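Putative major capsid protein (Cafeteriavirus-dependent mavirus, PDB 6G44) probably builds the virophage capsid shell, its double jelly-roll subunits associating in threes as capsomer building blocks. Local coordinates at residues L92-G97 with Y163-E168; K99-N104 with L141-S146; C145-E150 with S172-G177; N152-V157 with F348-L353. All blocks are in the same frame, centred on the assembly; numbering follows the deposited sequence.

Contact 1. Residues L92-G97 with Y163-E168. With SO4 (sulfate ion), chain F; SO4 (sulfate ion), chain K.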
# COMPACT_ATOMS: atom_id res chain seq x y z
N LEU C 92 10.57 -7.68 -28.55
CA LEU C 92 9.49 -6.80 -28.03
C LEU C 92 9.16 -7.07 -26.56
O LEU C 92 8.18 -6.54 -26.04
CB LEU C 92 8.23 -6.84 -28.89
CG LEU C 92 8.47 -6.37 -30.34
CD1 LEU C 92 7.19 -6.55 -31.14
CD2 LEU C 92 8.95 -4.94 -30.40
N LYS C 93 9.99 -7.85 -25.87
CA LYS C 93 9.63 -8.26 -24.52
C LYS C 93 9.57 -7.03 -23.61
O LYS C 93 10.51 -6.23 -23.55
CB LYS C 93 10.59 -9.31 -23.98
CG LYS C 93 10.27 -9.84 -22.58
CD LYS C 93 8.85 -10.35 -22.41
CE LYS C 93 8.68 -11.04 -21.06
NZ LYS C 93 9.52 -12.27 -20.94
N ASP C 94 8.43 -6.90 -22.93
CA ASP C 94 8.20 -5.80 -21.98
C ASP C 94 8.29 -4.41 -22.60
O ASP C 94 8.66 -3.43 -21.95
CB ASP C 94 9.12 -5.94 -20.74
CG ASP C 94 8.89 -7.23 -19.96
OD1 ASP C 94 7.75 -7.69 -19.87
OD2 ASP C 94 9.87 -7.76 -19.39
N GLN C 95 7.94 -4.29 -23.88
CA GLN C 95 8.09 -3.02 -24.58
C GLN C 95 6.82 -2.41 -25.17
O GLN C 95 6.86 -1.25 -25.59
CB GLN C 95 9.13 -3.19 -25.70
CG GLN C 95 10.52 -3.27 -25.12
CD GLN C 95 11.59 -3.60 -26.14
OE1 GLN C 95 11.42 -4.51 -26.96
NE2 GLN C 95 12.72 -2.89 -26.07
N ILE C 96 5.70 -3.12 -25.16
CA ILE C 96 4.45 -2.65 -25.78
C ILE C 96 3.34 -2.64 -24.74
O ILE C 96 3.19 -3.60 -23.96
CB ILE C 96 4.00 -3.59 -26.93
CG1 ILE C 96 5.09 -3.77 -27.99
CG2 ILE C 96 2.72 -3.08 -27.59
CD1 ILE C 96 5.51 -2.49 -28.68
N GLY C 97 2.56 -1.58 -24.74
CA GLY C 97 1.37 -1.52 -23.91
C GLY C 97 0.51 -0.37 -24.31
O GLY C 97 0.53 0.08 -25.47
N TYR C 163 5.54 -1.10 -19.19
CA TYR C 163 5.23 -2.15 -20.19
C TYR C 163 5.74 -3.52 -19.82
O TYR C 163 5.61 -4.44 -20.61
CB TYR C 163 5.66 -1.69 -21.60
CG TYR C 163 5.09 -0.32 -21.93
CD1 TYR C 163 3.77 0.03 -21.63
CD2 TYR C 163 5.89 0.67 -22.54
CE1 TYR C 163 3.28 1.30 -21.86
CE2 TYR C 163 5.39 1.94 -22.79
CZ TYR C 163 4.09 2.26 -22.46
OH TYR C 163 3.55 3.51 -22.65
N ARG C 164 6.14 -3.69 -18.55
CA ARG C 164 6.46 -5.02 -18.07
C ARG C 164 5.07 -5.73 -18.13
O ARG C 164 4.02 -5.22 -17.70
CB ARG C 164 6.87 -4.96 -16.58
CG ARG C 164 8.36 -4.65 -16.42
CD ARG C 164 8.79 -4.14 -15.04
NE ARG C 164 8.75 -5.21 -14.03
CZ ARG C 164 8.93 -5.07 -12.72
NH1 ARG C 164 9.22 -3.90 -12.17
NH2 ARG C 164 8.83 -6.13 -11.94
N GLN C 165 5.13 -6.94 -18.66
CA GLN C 165 3.92 -7.77 -18.72
C GLN C 165 3.56 -8.29 -17.34
O GLN C 165 4.31 -8.09 -16.37
CB GLN C 165 4.07 -8.85 -19.75
CG GLN C 165 5.11 -9.88 -19.53
CD GLN C 165 5.06 -10.90 -20.68
OE1 GLN C 165 5.05 -12.09 -20.45
NE2 GLN C 165 5.10 -10.42 -21.94
N GLY C 166 2.39 -8.90 -17.23
CA GLY C 166 1.92 -9.42 -15.95
C GLY C 166 2.87 -10.37 -15.26
O GLY C 166 3.12 -10.28 -14.08
N THR C 167 3.46 -11.28 -16.02
CA THR C 167 4.42 -12.23 -15.43
C THR C 167 5.70 -11.56 -14.96
O THR C 167 6.51 -12.17 -14.25
CB THR C 167 4.78 -13.36 -16.40
OG1 THR C 167 5.47 -12.79 -17.52
CG2 THR C 167 3.55 -14.16 -16.81
N GLU C 168 5.91 -10.30 -15.32
CA GLU C 168 7.05 -9.52 -14.91
C GLU C 168 6.68 -8.46 -13.87
O GLU C 168 7.50 -7.65 -13.53
CB GLU C 168 7.68 -8.87 -16.16
CG GLU C 168 8.07 -9.88 -17.24
CD GLU C 168 9.30 -10.71 -16.92
OE1 GLU C 168 9.71 -11.52 -17.81
OE2 GLU C 168 9.90 -10.54 -15.85
S SO4 F . 7.45 -15.27 -20.27
O1 SO4 F . 7.31 -14.12 -21.19
O2 SO4 F . 8.82 -15.30 -19.71
O3 SO4 F . 6.45 -15.14 -19.17
O4 SO4 F . 7.30 -16.51 -21.06
S SO4 K . 10.70 -5.25 -8.65
O1 SO4 K . 11.93 -5.72 -9.33
O2 SO4 K . 10.16 -4.02 -9.31
O3 SO4 K . 11.07 -4.95 -7.23
O4 SO4 K . 9.71 -6.37 -8.73
O HOH W 1 5.27 -7.97 -23.18
O HOH W 2 3.84 -5.63 -22.31
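E168 O is gripped twice, side-on, by the guanidinium of R164: NE and NH2 both bond to this one carbonyl oxygen, NH2 at 2.6 Å from E168 O. Across the two segments the main polar tie is made by D94. Its CG lies anti to the carbonyl carbon (chi1 -61°), which carries OD1 to the backbone of the other segment, where Q165 N donates to D94 OD1 over 3.0 Å. The bond is nearly straight (171°), yet the N-H arrives from above the carboxylate plane. D94 sits at the third position of a type II beta turn, L92 to Q95, with left-handed backbone angles, and this turn leads into strand 96-98, which pairs antiparallel with 242-244 beside the main sheet of the N-terminal jelly-roll. The opposing segment belongs to the long excursion between helix 136-142 and strand 183-186. K93 crosses both Q165 and E168 at about a right angle; its NZ forms a salt bridge with E168 OE1 (3.2 Å), weak as a hydrogen bond, and donates to a sulfate oxygen, O1 of chain F, at 2.9 Å. That sulfate also binds N400 and K155 of the second subunit, while E168 OE2 accepts from M159 N of the same neighbour. G97 N lies over one face of the Y163 ring, 3.7 Å from CD1 of Y163, whose hydroxyl is bonded to R176. A water joins I96 O to Y163 O, donating to both.

Contact 2. Residues K99-N104 with L141-S146; sequences KSFPVN and LLSPCS
Within the first jelly-roll, the turn that leaves helix 136-142 closes against the approach to the short, weakly bonded helical turn 102-105, and F101 fills the junction. Its backbone has left-handed angles (phi 54°), and its CG lies anti to the carbonyl carbon; N-H and ring both meet one acceptor. F101 N donates to C145 O at 2.9 Å, in the carbonyl plane, and the same C145 O stands over the centre of the F101 ring, 4.0 Å above its plane. The ring is further hemmed in by the other segment: CD1 of F101 comes within 3.5 Å of S143 CB and meets the L142 branch CD2 at 4.0 Å, the two side chains crossing at about a right angle. At the far end F101 CZ rests 3.7 Å from S146 CA. I127 of helix 123-130 and L139 of helix 136-142 also pack on this phenyl group. P102, next in the chain, sets its CD 3.7 Å from C145 CB. N104 ND2 lies near L142 CD2, but its polar partners are E204 and A205. S143 OG, anti to its own backbone N (chi1 178°), accepts from C145 N at 3.0 Å and is also bonded to E204 OE1, so this buried hydroxyl has two polar partners. Serine accepting from the N-H two residues on defines an ST turn, here placed just where the chain leaves a helix.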
# COMPACT_ATOMS: atom_id res chain seq x y z
N LYS C 99 -0.94 3.70 -23.17
CA LYS C 99 -0.75 4.93 -22.39
C LYS C 99 -1.71 4.96 -21.21
O LYS C 99 -2.68 4.18 -21.18
CB LYS C 99 -0.87 6.17 -23.29
CG LYS C 99 0.26 6.23 -24.32
CD LYS C 99 0.26 7.54 -25.08
CE LYS C 99 1.41 7.61 -26.06
NZ LYS C 99 1.44 8.93 -26.73
N SER C 100 -1.43 5.80 -20.22
CA SER C 100 -2.28 5.95 -19.04
C SER C 100 -3.69 6.42 -19.43
O SER C 100 -3.83 7.40 -20.14
CB SER C 100 -1.64 6.97 -18.08
OG SER C 100 -0.30 6.57 -17.76
N PHE C 101 -4.72 5.75 -18.94
CA PHE C 101 -6.13 6.16 -19.16
C PHE C 101 -6.42 6.31 -20.66
O PHE C 101 -6.82 7.38 -21.12
CB PHE C 101 -6.50 7.42 -18.37
CG PHE C 101 -6.09 7.31 -16.92
CD1 PHE C 101 -6.89 6.62 -16.06
CD2 PHE C 101 -4.88 7.81 -16.48
CE1 PHE C 101 -6.51 6.42 -14.76
CE2 PHE C 101 -4.48 7.60 -15.17
CZ PHE C 101 -5.29 6.90 -14.31
N PRO C 102 -6.20 5.23 -21.40
CA PRO C 102 -6.24 5.37 -22.89
C PRO C 102 -7.61 5.71 -23.45
O PRO C 102 -7.68 6.31 -24.53
CB PRO C 102 -5.76 4.01 -23.38
CG PRO C 102 -6.14 3.07 -22.27
CD PRO C 102 -5.90 3.84 -21.00
N VAL C 103 -8.68 5.34 -22.76
CA VAL C 103 -10.02 5.71 -23.22
C VAL C 103 -10.23 7.19 -23.04
O VAL C 103 -10.59 7.89 -23.99
CB VAL C 103 -11.13 4.87 -22.58
CG1 VAL C 103 -12.53 5.41 -22.89
CG2 VAL C 103 -10.97 3.42 -23.00
N ASN C 104 -10.03 7.72 -21.83
CA ASN C 104 -10.27 9.15 -21.63
C ASN C 104 -9.26 10.04 -22.38
O ASN C 104 -9.62 11.15 -22.82
CB ASN C 104 -10.37 9.48 -20.13
CG ASN C 104 -11.66 8.97 -19.55
OD1 ASN C 104 -12.71 9.59 -19.72
ND2 ASN C 104 -11.60 7.84 -18.82
N LEU C 141 -9.55 1.67 -10.19
CA LEU C 141 -10.94 1.31 -10.50
C LEU C 141 -11.43 2.03 -11.75
O LEU C 141 -12.37 1.58 -12.42
CB LEU C 141 -11.87 1.64 -9.34
CG LEU C 141 -11.62 0.88 -8.04
CD1 LEU C 141 -12.58 1.39 -6.97
CD2 LEU C 141 -11.78 -0.60 -8.23
N LEU C 142 -10.83 3.18 -12.05
CA LEU C 142 -11.18 3.98 -13.23
C LEU C 142 -10.71 3.31 -14.51
O LEU C 142 -11.48 3.17 -15.48
CB LEU C 142 -10.60 5.39 -13.05
CG LEU C 142 -11.19 6.56 -13.84
CD1 LEU C 142 -10.71 7.87 -13.25
CD2 LEU C 142 -10.80 6.49 -15.31
N SER C 143 -9.45 2.87 -14.55
CA SER C 143 -8.86 2.28 -15.76
C SER C 143 -7.93 1.14 -15.38
O SER C 143 -7.23 1.25 -14.35
CB SER C 143 -8.04 3.32 -16.50
OG SER C 143 -7.41 2.81 -17.66
N PRO C 144 -7.81 0.12 -16.24
CA PRO C 144 -6.78 -0.91 -16.07
C PRO C 144 -5.37 -0.34 -16.28
O PRO C 144 -4.39 -0.97 -15.88
CB PRO C 144 -7.11 -1.97 -17.14
CG PRO C 144 -7.84 -1.16 -18.19
CD PRO C 144 -8.65 -0.14 -17.44
N CYS C 145 -5.26 0.81 -16.92
CA CYS C 145 -3.96 1.41 -17.19
C CYS C 145 -3.85 2.68 -16.36
O CYS C 145 -3.93 3.80 -16.90
CB CYS C 145 -3.87 1.74 -18.68
SG CYS C 145 -3.82 0.24 -19.69
N SER C 146 -3.63 2.51 -15.06
CA SER C 146 -3.66 3.62 -14.10
C SER C 146 -2.29 4.12 -13.68
O SER C 146 -2.22 5.19 -13.09
CB SER C 146 -4.46 3.28 -12.85
OG SER C 146 -3.93 2.15 -12.19

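Contact 3. Residues C145-E150 with S172-G177; sequences CSDVDE and SRMSRG. With SO4 (sulfate ion), chain D.
One carboxylate oxygen, D149 OD1, takes both terminal nitrogens of R176, each at 2.9 Å from it, in place of the usual pairing of two nitrogens with two oxygens. OD1 lies in the guanidinium plane but is used from two directions: R176 NH2 meets its syn lone pair, whereas NH1 comes from above the carboxylate plane, the two planes being 65° apart. NH1 also donates to D147 O over 2.9 Å, and D147 OD1 adds a longer salt bridge to R176 NH1 (3.3 Å). The arginine chain, bent at chi3 (-53°), runs past C145, whose CB touches R176 CD at 4.0 Å. D147 has CG anti to its backbone N (chi1 176°), so its carboxylate lies against the M174 carbonyl. A water accepts from D147 N and donates to R173 O and S175 O, tying together two crossing parts of the one long loop between helix 136-142 and strand 183-186. R176 NE bonds to L98 O and NH2 to the Y163 hydroxyl. The buried guanidinium thus has polar partners on all three nitrogens and two acidic neighbours, which fixes its rotation and would be expected to favour its charged form and the ionised carboxylates.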
# COMPACT_ATOMS: atom_id res chain seq x y z
N CYS C 145 -5.26 0.81 -16.92
CA CYS C 145 -3.96 1.41 -17.19
C CYS C 145 -3.85 2.68 -16.36
O CYS C 145 -3.93 3.80 -16.90
CB CYS C 145 -3.87 1.74 -18.68
SG CYS C 145 -3.82 0.24 -19.69
N SER C 146 -3.63 2.51 -15.06
CA SER C 146 -3.66 3.62 -14.10
C SER C 146 -2.29 4.12 -13.68
O SER C 146 -2.22 5.19 -13.09
CB SER C 146 -4.46 3.28 -12.85
OG SER C 146 -3.93 2.15 -12.19
N ASP C 147 -1.22 3.39 -13.97
CA ASP C 147 0.12 3.85 -13.62
C ASP C 147 0.47 5.07 -14.46
O ASP C 147 0.23 5.06 -15.69
CB ASP C 147 1.11 2.71 -13.87
CG ASP C 147 2.54 3.11 -13.63
OD1 ASP C 147 3.18 3.59 -14.60
OD2 ASP C 147 3.03 2.93 -12.50
N VAL C 148 1.03 6.10 -13.81
CA VAL C 148 1.40 7.36 -14.44
C VAL C 148 2.91 7.41 -14.58
O VAL C 148 3.65 7.15 -13.61
CB VAL C 148 0.84 8.54 -13.62
CG1 VAL C 148 1.37 9.86 -14.11
CG2 VAL C 148 -0.69 8.54 -13.62
N ASP C 149 3.38 7.79 -15.77
CA ASP C 149 4.82 7.83 -16.04
C ASP C 149 5.54 8.83 -15.16
O ASP C 149 5.10 9.98 -14.94
CB ASP C 149 5.09 8.27 -17.48
CG ASP C 149 4.61 7.28 -18.52
OD1 ASP C 149 4.64 6.09 -18.27
OD2 ASP C 149 4.23 7.74 -19.62
N GLU C 150 6.69 8.41 -14.62
CA GLU C 150 7.53 9.28 -13.82
C GLU C 150 8.57 10.01 -14.63
O GLU C 150 8.96 11.12 -14.25
CB GLU C 150 8.21 8.48 -12.71
CG GLU C 150 7.22 7.86 -11.72
CD GLU C 150 6.67 6.49 -12.10
OE1 GLU C 150 7.04 5.96 -13.18
OE2 GLU C 150 5.85 5.96 -11.30
N SER C 172 0.13 -5.43 -9.85
CA SER C 172 -0.58 -5.16 -11.09
C SER C 172 -0.82 -3.69 -11.35
O SER C 172 -0.85 -3.26 -12.53
CB SER C 172 -1.90 -5.89 -11.14
OG SER C 172 -2.78 -5.42 -10.14
N ARG C 173 -0.92 -2.88 -10.31
CA ARG C 173 -1.22 -1.46 -10.55
C ARG C 173 -0.06 -0.72 -11.22
O ARG C 173 -0.29 0.35 -11.78
CB ARG C 173 -1.71 -0.75 -9.27
CG ARG C 173 -0.67 -0.13 -8.35
CD ARG C 173 -1.32 1.06 -7.62
NE ARG C 173 -0.61 1.49 -6.42
CZ ARG C 173 0.38 2.37 -6.41
NH1 ARG C 173 0.80 2.92 -7.53
NH2 ARG C 173 0.94 2.70 -5.26
N MET C 174 1.14 -1.29 -11.22
CA MET C 174 2.31 -0.65 -11.82
C MET C 174 2.34 -0.81 -13.33
O MET C 174 3.11 -0.13 -14.02
CB MET C 174 3.62 -1.28 -11.29
CG MET C 174 3.84 -1.10 -9.79
SD MET C 174 4.08 0.63 -9.40
CE MET C 174 2.44 1.04 -8.81
N SER C 175 1.54 -1.74 -13.83
CA SER C 175 1.66 -2.16 -15.23
C SER C 175 0.54 -1.65 -16.15
O SER C 175 -0.64 -1.78 -15.84
CB SER C 175 1.68 -3.69 -15.30
OG SER C 175 1.71 -4.13 -16.68
N ARG C 176 0.95 -1.10 -17.30
CA ARG C 176 0.08 -0.86 -18.47
C ARG C 176 0.41 -1.82 -19.62
O ARG C 176 0.04 -1.56 -20.78
CB ARG C 176 0.23 0.59 -18.93
CG ARG C 176 0.02 1.63 -17.85
CD ARG C 176 -0.15 3.06 -18.39
NE ARG C 176 0.94 3.47 -19.29
CZ ARG C 176 2.04 4.15 -18.94
NH1 ARG C 176 2.28 4.53 -17.68
NH2 ARG C 176 2.95 4.42 -19.86
N GLY C 177 1.08 -2.92 -19.28
CA GLY C 177 1.60 -3.85 -20.26
C GLY C 177 0.62 -4.96 -20.57
O GLY C 177 -0.49 -5.01 -20.03
S SO4 D . -2.40 -8.34 -7.99
O1 SO4 D . -3.36 -7.24 -8.13
O2 SO4 D . -1.06 -7.87 -8.38
O3 SO4 D . -2.36 -8.74 -6.56
O4 SO4 D . -2.80 -9.54 -8.75
O HOH W 3 -1.60 0.44 -14.31

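Contact 4. Residues N152-V157 with F348-L353. With SO4 (sulfate ion), chain P.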
# COMPACT_ATOMS: atom_id res chain seq x y z
N ASN C 152 10.55 10.71 -18.76
CA ASN C 152 10.17 11.01 -20.12
C ASN C 152 10.59 9.94 -21.15
O ASN C 152 10.34 10.13 -22.34
CB ASN C 152 10.70 12.40 -20.51
CG ASN C 152 12.18 12.43 -20.78
OD1 ASN C 152 12.94 11.56 -20.36
ND2 ASN C 152 12.62 13.48 -21.48
N LYS C 153 11.21 8.85 -20.69
CA LYS C 153 11.53 7.70 -21.51
C LYS C 153 11.29 6.43 -20.72
O LYS C 153 11.48 6.39 -19.49
CB LYS C 153 12.99 7.68 -21.92
CG LYS C 153 13.44 8.82 -22.81
CD LYS C 153 14.80 8.49 -23.36
CE LYS C 153 15.38 9.59 -24.21
NZ LYS C 153 16.82 9.56 -23.92
N ILE C 154 10.91 5.37 -21.43
CA ILE C 154 10.67 4.05 -20.86
C ILE C 154 11.55 3.07 -21.60
O ILE C 154 11.60 3.10 -22.84
CB ILE C 154 9.19 3.64 -21.04
CG1 ILE C 154 8.28 4.54 -20.20
CG2 ILE C 154 8.98 2.18 -20.70
CD1 ILE C 154 6.82 4.53 -20.65
N LYS C 155 12.27 2.22 -20.88
CA LYS C 155 13.16 1.22 -21.50
C LYS C 155 12.97 -0.12 -20.85
O LYS C 155 12.86 -0.22 -19.62
CB LYS C 155 14.62 1.63 -21.36
CG LYS C 155 14.95 2.98 -22.00
CD LYS C 155 16.46 3.27 -22.02
CE LYS C 155 17.07 3.31 -20.62
NZ LYS C 155 18.50 3.76 -20.69
N ALA C 156 12.94 -1.19 -21.65
CA ALA C 156 12.84 -2.55 -21.11
C ALA C 156 14.04 -2.98 -20.27
O ALA C 156 13.91 -3.88 -19.48
CB ALA C 156 12.57 -3.56 -22.23
N VAL C 157 15.18 -2.33 -20.44
CA VAL C 157 16.33 -2.63 -19.58
C VAL C 157 16.16 -2.13 -18.15
O VAL C 157 16.92 -2.53 -17.27
CB VAL C 157 17.67 -2.09 -20.15
CG1 VAL C 157 17.99 -2.78 -21.48
CG2 VAL C 157 17.69 -0.58 -20.27
N PHE C 348 4.67 7.77 -29.38
CA PHE C 348 4.28 6.66 -28.49
C PHE C 348 5.04 6.67 -27.17
O PHE C 348 5.07 5.67 -26.47
CB PHE C 348 4.40 5.33 -29.25
CG PHE C 348 3.72 5.39 -30.60
CD1 PHE C 348 2.36 5.51 -30.68
CD2 PHE C 348 4.47 5.41 -31.77
CE1 PHE C 348 1.74 5.63 -31.90
CE2 PHE C 348 3.84 5.55 -33.00
CZ PHE C 348 2.49 5.66 -33.06
N ALA C 349 5.61 7.82 -26.86
CA ALA C 349 6.43 8.05 -25.66
C ALA C 349 5.65 8.80 -24.60
O ALA C 349 4.57 9.30 -24.85
CB ALA C 349 7.65 8.88 -26.05
N PRO C 350 6.20 8.85 -23.37
CA PRO C 350 5.55 9.65 -22.32
C PRO C 350 5.33 11.10 -22.71
O PRO C 350 6.13 11.71 -23.44
CB PRO C 350 6.55 9.55 -21.17
CG PRO C 350 7.24 8.24 -21.37
CD PRO C 350 7.42 8.20 -22.86
N ASP C 351 4.25 11.67 -22.21
CA ASP C 351 4.03 13.12 -22.34
C ASP C 351 5.11 13.90 -21.58
O ASP C 351 5.57 13.47 -20.53
CB ASP C 351 2.63 13.53 -21.85
CG ASP C 351 1.53 13.26 -22.86
OD1 ASP C 351 1.81 13.11 -24.06
OD2 ASP C 351 0.35 13.34 -22.44
N GLN C 352 5.50 15.04 -22.13
CA GLN C 352 6.53 15.88 -21.55
C GLN C 352 5.97 17.19 -21.02
O GLN C 352 5.30 17.94 -21.74
CB GLN C 352 7.58 16.19 -22.61
CG GLN C 352 8.75 17.01 -22.10
CD GLN C 352 9.68 16.17 -21.26
OE1 GLN C 352 10.44 15.36 -21.81
NE2 GLN C 352 9.60 16.31 -19.95
N LEU C 353 6.26 17.45 -19.76
CA LEU C 353 6.02 18.73 -19.12
C LEU C 353 7.38 19.31 -18.77
O LEU C 353 8.39 18.60 -18.75
CB LEU C 353 5.19 18.57 -17.85
CG LEU C 353 3.89 17.77 -17.97
CD1 LEU C 353 3.25 17.58 -16.59
CD2 LEU C 353 2.89 18.42 -18.91
S SO4 P . 19.26 4.41 -17.21
O1 SO4 P . 19.56 5.21 -18.41
O2 SO4 P . 20.31 4.59 -16.18
O3 SO4 P . 17.93 4.77 -16.63
O4 SO4 P . 19.19 2.99 -17.69
O HOH W 4 8.86 11.91 -23.75
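P350 lays its pyrrolidine ring along the N152 carbonyl, CD 3.5 Å from N152 O and CG 3.8 Å from N152 C. The same CG meets the tip of I154, whose CD1 lies 3.8 Å away from P350 CG as the two side chains cross obliquely, so the ring is engaged by two residues of 152-157, through the N152 carbonyl and the I154 tip. Polar bonding lies to one side of this apolar touch. N152 and Q352 run alongside each other, pointing the same way, with amide planes 65° apart; N152 ND2 donates to Q352 OE1 over 2.9 Å (159°), in the plane of the acceptor carbonyl. N152 places CG in the crowded position between its backbone N and carbonyl carbon (chi1 76°), and N152 OD1 accepts from F420 N. Q352 is bent at chi2, and its NE2 bonds within its own segment, to L353 O at 2.9 Å, along a lone pair, which settles the amide's orientation. One water donates to N152 O (2.7 Å) and P350 O (2.8 Å), linking the two backbones. Beyond, K155 NZ holds a sulfate oxygen, O1 of chain P, at 2.9 Å, an ion shared with K93 and T167 of the third subunit. A long loop of the first jelly-roll here meets the loop before strand 355-363 of the second, a junction between the halves of the double jelly-roll capsid fold.

All four contacts involve the chain between helix 136-142 and strand 183-186 or the helix end that leads into it. Contacts 2 and 3 have centres about 9 Å apart, share C145 and S146, and are joined by S100 OG to D147 O (2.6 Å). Contact 1, its centre about 11 Å from that of contact 3, connects through R164 O to S175 OG and Y163 OH to R176 NH2. Contact 4, about 12 Å from contact 3 between centres, brings I154 CD1 against R176 and Y163, and P350 against D149. The chain F sulfate of contact 1 and chain P sulfate of contact 4 occupy equivalent intersubunit sites, so a sulfate, probably from the crystallisation liquor, bridges contact 1 of one subunit and contact 4 of its neighbour.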